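Local atomic coordinates of Spermidine/putrescine ABC transporter, periplasmic binding protein (Treponema pallidum, PDB entry 2V84), a protein that probably binds polyamines such as spermidine and putrescine as the periplasmic receptor lipoprotein of an ABC transporter. Residues 161-165 with 166-170. Residues are numbered along the deposited sequence; the frame is centred on the assembly and turned at random. Where two conformers were deposited one is given.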
loop_
_atom_site.group_PDB
_atom_site.type_symbol
_atom_site.label_atom_id
_atom_site.label_comp_id
_atom_site.label_asym_id
_atom_site.label_seq_id
_atom_site.Cartn_x
_atom_site.Cartn_y
_atom_site.Cartn_z
ATOM N N SER A 161 -1.744 -18.672 0.345
ATOM C CA SER A 161 -0.696 -17.880 0.980
ATOM C C SER A 161 -1.282 -16.622 1.599
ATOM O O SER A 161 -2.367 -16.147 1.205
ATOM C CB SER A 161 0.405 -17.505 -0.030
ATOM O OG SER A 161 -0.054 -16.562 -1.008
ATOM N N MET A 162 -0.578 -16.102 2.610
ATOM C CA MET A 162 -0.833 -14.785 3.111
ATOM C C MET A 162 0.425 -13.979 2.883
ATOM O O MET A 162 1.494 -14.544 2.592
ATOM C CB MET A 162 -1.264 -14.804 4.596
ATOM C CG MET A 162 -2.666 -15.438 4.798
ATOM S SD MET A 162 -3.268 -15.195 6.470
ATOM C CE MET A 162 -3.855 -13.522 6.341
ATOM N N MET A 163 0.316 -12.660 3.020
ATOM C CA MET A 163 1.448 -11.781 2.731
ATOM C C MET A 163 2.523 -11.834 3.808
ATOM O O MET A 163 2.212 -12.044 4.984
ATOM C CB MET A 163 0.973 -10.345 2.510
ATOM C CG MET A 163 0.263 -10.148 1.183
ATOM S SD MET A 163 0.271 -8.420 0.650
ATOM C CE MET A 163 -0.936 -7.726 1.751
ATOM N N ASP A 164 3.780 -11.639 3.391
ATOM C CA ASP A 164 4.932 -11.668 4.278
ATOM C C ASP A 164 5.080 -10.236 4.798
ATOM O O ASP A 164 6.069 -9.531 4.535
ATOM C CB ASP A 164 6.177 -12.113 3.507
ATOM C CG ASP A 164 7.357 -12.427 4.405
ATOM O OD1 ASP A 164 7.311 -12.124 5.628
ATOM O OD2 ASP A 164 8.362 -12.936 3.872
ATOM N N ASP A 165 4.044 -9.792 5.496
ATOM C CA ASP A 165 4.023 -8.466 6.051
ATOM C C ASP A 165 3.289 -8.502 7.379
ATOM O O ASP A 165 2.111 -8.888 7.436
ATOM C CB ASP A 165 3.333 -7.466 5.111
ATOM C CG ASP A 165 3.419 -6.038 5.641
ATOM O OD1 ASP A 165 4.440 -5.346 5.399
ATOM O OD2 ASP A 165 2.496 -5.599 6.347
ATOM N N MET A 166 3.976 -8.056 8.434
ATOM C CA MET A 166 3.478 -8.090 9.811
ATOM C C MET A 166 2.231 -7.243 10.058
ATOM O O MET A 166 1.304 -7.685 10.726
ATOM C CB MET A 166 4.577 -7.626 10.772
ATOM C CG MET A 166 4.126 -7.451 12.217
ATOM S SD MET A 166 5.502 -6.974 13.254
ATOM C CE MET A 166 5.663 -5.248 12.746
ATOM N N ARG A 167 2.228 -6.008 9.568
ATOM C CA ARG A 167 1.078 -5.128 9.805
ATOM C C ARG A 167 -0.158 -5.565 9.009
ATOM O O ARG A 167 -1.279 -5.431 9.503
ATOM C CB ARG A 167 1.425 -3.646 9.601
ATOM C CG ARG A 167 2.528 -3.152 10.498
ATOM C CD ARG A 167 2.125 -3.089 11.992
ATOM N NE ARG A 167 0.772 -2.561 12.216
ATOM C CZ ARG A 167 0.470 -1.274 12.389
ATOM N NH1 ARG A 167 1.408 -0.341 12.343
ATOM N NH2 ARG A 167 -0.796 -0.913 12.586
ATOM N N GLU A 168 0.055 -6.097 7.805
ATOM C CA GLU A 168 -1.049 -6.655 6.994
ATOM C C GLU A 168 -1.678 -7.888 7.615
ATOM O O GLU A 168 -2.907 -7.991 7.692
ATOM C CB GLU A 168 -0.601 -7.013 5.564
ATOM C CG GLU A 168 -0.336 -5.832 4.611
ATOM C CD GLU A 168 -1.503 -4.867 4.383
ATOM O OE1 GLU A 168 -2.657 -5.087 4.803
ATOM O OE2 GLU A 168 -1.242 -3.827 3.776
ATOM N N VAL A 169 -0.843 -8.839 8.037
ATOM C CA VAL A 169 -1.356 -10.103 8.566
ATOM C C VAL A 169 -1.949 -9.938 9.969
ATOM O O VAL A 169 -3.090 -10.342 10.216
ATOM C CB VAL A 169 -0.309 -11.242 8.445
ATOM C CG1 VAL A 169 -0.844 -12.563 9.011
ATOM C CG2 VAL A 169 0.014 -11.448 6.948
ATOM N N MET A 170 -1.196 -9.299 10.861
ATOM C CA MET A 170 -1.736 -8.955 12.185
ATOM C C MET A 170 -2.992 -8.092 12.058
ATOM O O MET A 170 -3.978 -8.285 12.796
ATOM C CB MET A 170 -0.689 -8.258 13.069
ATOM C CG MET A 170 0.419 -9.173 13.609
ATOM S SD MET A 170 -0.165 -10.611 14.563
ATOM C CE MET A 170 -0.473 -9.780 16.122
#
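Asp165 lays its carboxylate over the first turn of helix 166-176 and serves as its N-cap, at the end of the short link from strand 160-162 in this periplasmic binding protein. Chi1 of -175° sets CG beside the carbonyl carbon, on the helix side, and lets OD2 reach the Glu168 N-H at 2.9 Å through the lone pair facing away from OD1. The bond is fairly straight, 158° at the hydrogen. Aspartate suits the place because its short arm reaches a backbone N-H that has no preceding turn to pair with, and its negative charge would probably be favoured by the positive end of the helix dipole. The main chain adds the first i to i+4 helical hydrogen bond, Val169 N to Asp165 O at 3.0 Å.

Chi1 of Glu168 (-73°) brings its CG to 3.3 Å from Asp165 OD2, while a bend at chi2 swings the carboxylate elsewhere, OE2 forming a salt bridge with Lys323. In one of its two modelled conformers, Met163 sets its methyl CE against this CG. Predictions place residues 165-168 in the spermidine site, and the Glu168 side chain lies about 4 Å from a MES molecule, probably from the crystallisation liquor, which may mark the pocket.

Val169 belongs to the apolar side of the turn and also touches Trp337 of helix 330-342 and Val196 of helix 186-200. Its compact branched side chain packs tightly on the backbone, CG2 only 3.0 Å from Met163 O, while its other methyl, CG1, meets Met162 CE at 4.1 Å.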